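Local coordinates for hydrogenase maturation protease (Wolinella succinogenes, PDB 3PU6), which probably acts as an endopeptidase that matures hydrogenase and so activates it, at residues 49-53 / 54-58; 114-117 / 118-122. All blocks are in the same frame, centred on the assembly; numbering follows the deposited sequence.

Interaction 1: residues 49-53 / 54-58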
loop_
_atom_site.group_PDB
_atom_site.type_symbol
_atom_site.label_atom_id
_atom_site.label_comp_id
_atom_site.label_asym_id
_atom_site.label_seq_id
_atom_site.Cartn_x
_atom_site.Cartn_y
_atom_site.Cartn_z
ATOM N N GLY A 49 -8.749 13.199 -4.216
ATOM C CA GLY A 49 -9.092 14.057 -5.320
ATOM C C GLY A 49 -8.516 13.504 -6.596
ATOM O O GLY A 49 -9.247 13.228 -7.544
ATOM N N LYS A 50 -7.194 13.346 -6.599
ATOM C CA LYS A 50 -6.460 12.754 -7.704
ATOM C C LYS A 50 -7.014 11.388 -8.090
ATOM O O LYS A 50 -7.026 11.012 -9.269
ATOM C CB LYS A 50 -4.999 12.568 -7.315
ATOM C CG LYS A 50 -4.368 13.717 -6.579
ATOM C CD LYS A 50 -2.898 13.417 -6.373
ATOM C CE LYS A 50 -2.116 14.676 -6.048
ATOM N NZ LYS A 50 -0.638 14.463 -6.157
ATOM N N LEU A 51 -7.430 10.639 -7.076
ATOM C CA LEU A 51 -7.980 9.329 -7.286
ATOM C C LEU A 51 -9.310 9.363 -8.024
ATOM O O LEU A 51 -9.498 8.613 -8.970
ATOM C CB LEU A 51 -8.112 8.581 -5.964
ATOM C CG LEU A 51 -6.803 8.017 -5.398
ATOM C CD1 LEU A 51 -7.030 7.388 -4.018
ATOM C CD2 LEU A 51 -6.161 7.022 -6.367
ATOM N N ARG A 52 -10.244 10.204 -7.594
ATOM C CA ARG A 52 -11.513 10.291 -8.303
ATOM C C ARG A 52 -11.219 10.637 -9.751
ATOM O O ARG A 52 -11.798 10.079 -10.684
ATOM C CB ARG A 52 -12.399 11.385 -7.726
ATOM C CG ARG A 52 -12.836 11.201 -6.284
ATOM C CD ARG A 52 -13.512 12.482 -5.747
ATOM N NE ARG A 52 -13.542 12.495 -4.280
ATOM C CZ ARG A 52 -13.039 13.464 -3.513
ATOM N NH1 ARG A 52 -12.481 14.527 -4.085
ATOM N NH2 ARG A 52 -13.108 13.383 -2.178
ATOM N N GLU A 53 -10.285 11.566 -9.908
ATOM C CA GLU A 53 -10.028 12.245 -11.157
ATOM C C GLU A 53 -9.339 11.335 -12.171
ATOM O O GLU A 53 -9.475 11.508 -13.387
ATOM C CB GLU A 53 -9.163 13.468 -10.865
ATOM C CG GLU A 53 -8.988 14.410 -12.041
ATOM C CD GLU A 53 -10.310 14.903 -12.610
ATOM O OE1 GLU A 53 -11.260 15.164 -11.834
ATOM O OE2 GLU A 53 -10.390 15.033 -13.850
ATOM N N LEU A 54 -8.596 10.364 -11.666
ATOM C CA LEU A 54 -7.861 9.442 -12.510
ATOM C C LEU A 54 -8.668 8.186 -12.862
ATOM O O LEU A 54 -8.394 7.533 -13.860
ATOM C CB LEU A 54 -6.570 9.066 -11.800
ATOM C CG LEU A 54 -5.774 7.875 -12.303
ATOM C CD1 LEU A 54 -5.382 8.114 -13.741
ATOM C CD2 LEU A 54 -4.555 7.694 -11.426
ATOM N N ALA A 55 -9.652 7.859 -12.028
ATOM C CA ALA A 55 -10.545 6.703 -12.215
ATOM C C ALA A 55 -9.848 5.356 -12.454
ATOM O O ALA A 55 -10.210 4.615 -13.377
ATOM C CB ALA A 55 -11.564 6.986 -13.307
ATOM N N PRO A 56 -8.878 5.011 -11.587
ATOM C CA PRO A 56 -8.019 3.835 -11.798
ATOM C C PRO A 56 -8.831 2.575 -12.056
ATOM O O PRO A 56 -9.984 2.507 -11.636
ATOM C CB PRO A 56 -7.267 3.695 -10.467
ATOM C CG PRO A 56 -7.431 4.993 -9.769
ATOM C CD PRO A 56 -8.734 5.570 -10.230
ATOM N N ASP A 57 -8.236 1.601 -12.744
ATOM C CA ASP A 57 -8.828 0.269 -12.876
ATOM C C ASP A 57 -8.467 -0.543 -11.639
ATOM O O ASP A 57 -9.269 -1.324 -11.133
ATOM C CB ASP A 57 -8.297 -0.460 -14.113
ATOM C CG ASP A 57 -8.708 0.205 -15.415
ATOM O OD1 ASP A 57 -9.923 0.393 -15.633
ATOM O OD2 ASP A 57 -7.810 0.517 -16.234
ATOM N N VAL A 58 -7.244 -0.341 -11.164
ATOM C CA VAL A 58 -6.724 -1.046 -10.009
ATOM C C VAL A 58 -6.096 -0.113 -8.966
ATOM O O VAL A 58 -5.211 0.676 -9.276
ATOM C CB VAL A 58 -5.643 -2.029 -10.441
ATOM C CG1 VAL A 58 -5.078 -2.746 -9.241
ATOM C CG2 VAL A 58 -6.205 -2.998 -11.437
#

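Interaction 2: residues 114-117 / 118-122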
loop_
_atom_site.group_PDB
_atom_site.type_symbol
_atom_site.label_atom_id
_atom_site.label_comp_id
_atom_site.label_asym_id
_atom_site.label_seq_id
_atom_site.Cartn_x
_atom_site.Cartn_y
_atom_site.Cartn_z
ATOM N N VAL A 114 5.029 -5.317 10.582
ATOM C CA VAL A 114 6.241 -4.765 11.183
ATOM C C VAL A 114 6.224 -5.018 12.673
ATOM O O VAL A 114 5.178 -5.188 13.245
ATOM C CB VAL A 114 6.446 -3.248 10.865
ATOM C CG1 VAL A 114 6.842 -3.042 9.403
ATOM C CG2 VAL A 114 5.210 -2.449 11.168
ATOM N N LEU A 115 7.396 -5.076 13.287
ATOM C CA LEU A 115 7.514 -5.142 14.738
ATOM C C LEU A 115 7.130 -3.809 15.392
ATOM O O LEU A 115 7.680 -2.753 15.070
ATOM C CB LEU A 115 8.937 -5.542 15.139
ATOM C CG LEU A 115 9.355 -6.954 14.698
ATOM C CD1 LEU A 115 10.773 -7.281 15.091
ATOM C CD2 LEU A 115 8.440 -7.988 15.282
ATOM N N LEU A 116 6.190 -3.887 16.327
ATOM C CA LEU A 116 5.701 -2.740 17.079
ATOM C C LEU A 116 6.804 -1.932 17.773
ATOM O O LEU A 116 6.713 -0.716 17.892
ATOM C CB LEU A 116 4.677 -3.213 18.106
ATOM C CG LEU A 116 4.177 -2.178 19.121
ATOM C CD1 LEU A 116 3.151 -1.225 18.532
ATOM C CD2 LEU A 116 3.607 -2.894 20.336
ATOM N N GLU A 117 7.846 -2.606 18.238
ATOM C CA GLU A 117 8.955 -1.914 18.880
ATOM C C GLU A 117 9.629 -0.981 17.888
ATOM O O GLU A 117 10.226 0.033 18.275
ATOM C CB GLU A 117 9.974 -2.920 19.392
ATOM C CG GLU A 117 10.766 -3.547 18.284
ATOM C CD GLU A 117 11.237 -4.956 18.593
ATOM O OE1 GLU A 117 10.418 -5.787 19.058
ATOM O OE2 GLU A 117 12.430 -5.233 18.333
ATOM N N ASN A 118 9.525 -1.323 16.604
ATOM C CA ASN A 118 10.140 -0.526 15.550
ATOM C C ASN A 118 9.304 0.666 15.050
ATOM O O ASN A 118 9.770 1.449 14.218
ATOM C CB ASN A 118 10.550 -1.425 14.388
ATOM C CG ASN A 118 11.737 -2.315 14.722
ATOM O OD1 ASN A 118 11.796 -3.462 14.296
ATOM N ND2 ASN A 118 12.679 -1.794 15.489
ATOM N N VAL A 119 8.085 0.814 15.561
ATOM C CA VAL A 119 7.261 1.952 15.172
ATOM C C VAL A 119 6.940 2.929 16.322
ATOM O O VAL A 119 6.172 3.876 16.137
ATOM C CB VAL A 119 5.950 1.489 14.531
ATOM C CG1 VAL A 119 6.231 0.448 13.511
ATOM C CG2 VAL A 119 5.012 0.934 15.578
ATOM N N LEU A 120 7.533 2.700 17.494
ATOM C CA LEU A 120 7.170 3.436 18.707
ATOM C C LEU A 120 8.050 4.638 18.958
ATOM O O LEU A 120 7.826 5.378 19.892
ATOM C CB LEU A 120 7.287 2.546 19.933
ATOM C CG LEU A 120 6.277 1.443 20.229
ATOM C CD1 LEU A 120 6.874 0.557 21.298
ATOM C CD2 LEU A 120 4.933 2.022 20.678
ATOM N N HIS A 121 9.078 4.819 18.152
ATOM C CA HIS A 121 10.022 5.883 18.409
ATOM C C HIS A 121 10.060 6.867 17.267
ATOM O O HIS A 121 9.705 6.545 16.124
ATOM C CB HIS A 121 11.421 5.311 18.604
ATOM C CG HIS A 121 11.507 4.277 19.678
ATOM N ND1 HIS A 121 11.829 2.959 19.421
ATOM C CD2 HIS A 121 11.301 4.357 21.015
ATOM C CE1 HIS A 121 11.828 2.278 20.549
ATOM N NE2 HIS A 121 11.512 3.105 21.534
ATOM N N PHE A 122 10.490 8.079 17.570
ATOM C CA PHE A 122 10.855 8.960 16.494
ATOM C C PHE A 122 12.114 8.349 15.886
ATOM O O PHE A 122 13.176 8.298 16.515
ATOM C CB PHE A 122 11.124 10.385 16.954
ATOM C CG PHE A 122 11.722 11.229 15.878
ATOM C CD1 PHE A 122 11.041 11.436 14.698
ATOM C CD2 PHE A 122 12.980 11.776 16.019
ATOM C CE1 PHE A 122 11.584 12.188 13.696
ATOM C CE2 PHE A 122 13.529 12.535 15.010
ATOM C CZ PHE A 122 12.827 12.738 13.850
HETATM O O HOH W 1 9.628 -4.566 12.063
#

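Interaction 1: residues 49-53 / 54-58
L51 and P56 meet at the end of helix 48-54, their side chains crossing at about a right angle, with L51 CD2 4.2 Å from P56 CG. With CG of L51 anti to its carbonyl carbon (chi1 -77°), the leucine reaches into the protein, and one methyl is left to meet the puckered proline ring at its CG. L54 takes a different course: its CG stands anti to the backbone N (chi1 166°), which carries its methyls toward V6 and F38, while its CB lies near K50 O.

The backbone closes the helix beneath these side chains. A55 N donates to L51 O at 3.2 Å, which is the last ordinary helical turn, and the bond from L54 N to K50 O at 2.9 Å is weak in angle. L51 O also receives a weak bond from L54 N, and P56 CD sits 3.4 Å from that same oxygen. A55 then leaves the helix with positive phi, a left-handed conformation that small alanine tolerates, and P56, which has no N-H to give, cannot carry the helix on.

L51, L54 and P56 all rest on V6 of strand 5-10, and both leucines also touch F38. K4 NZ bonds to L54 O and A55 O. The chemistry therefore divides in two: apolar side chains seal the helix end against the sheet, while the lysine's charge would favour the negative pole of the helix.

Interaction 2: residues 114-117 / 118-122
The amide of N118 lies alongside the side chain of E117, both pointing the same way, but amide and carboxylate planes stand 57° apart, so the groups do not stack. ND2 comes 3.8 Å from the methylene E117 CG, while OD1 is turned to L115, 3.6 Å from its CB. The H121 ring is approached obliquely by E117 O, a loose contact without a hydrogen bond.

A water joins the same corner: it accepts from L115 N and donates weakly to N118 OD1 at 3.3 Å. CG of N118 anti to its carbonyl carbon (chi1 -71°) swings the amide back over the turn to reach it. Replacing N118 with alanine is likely to leave the water held by L115 N without its amide partner and the flank of L115 uncovered.

Two backbone bonds wind the turn in 3-10 fashion: N118 N to L115 O at 2.8 Å and V119 N to L116 O at 3.1 Å. Branched V119 serves two neighbours, crossing V114 at about a right angle with CG1 3.9 Å from V114 CG2, and offering CG2 to L116 CD1 at 4.1 Å.

This turn follows strand 106-114 on the way to helix 128-147. V114 and L116 bond through their backbones to M65 and G67, at and beyond the end of strand 58-66, and N118 bonds likewise to D17 in the loop after strand 5-10.

In the fold
Interaction 1 comes first along the chain and closes before interaction 2 opens; their centres lie 32 Å apart on opposite sides of the chain's centre, with nearest atoms about 22 Å from each other. The mixed sheet connects them. Residues 49-58 finish the helical crossover from strand 35-41 and lead into strand 58-66 at its start, whereas residues 114-122 leave the parallel neighbouring strand 106-114 beside the far end of 58-66. One contact thus shapes the entry to a central strand and the other the exit from its partner, so they mark opposite ends of the parallel part of this alpha/beta fold without touching.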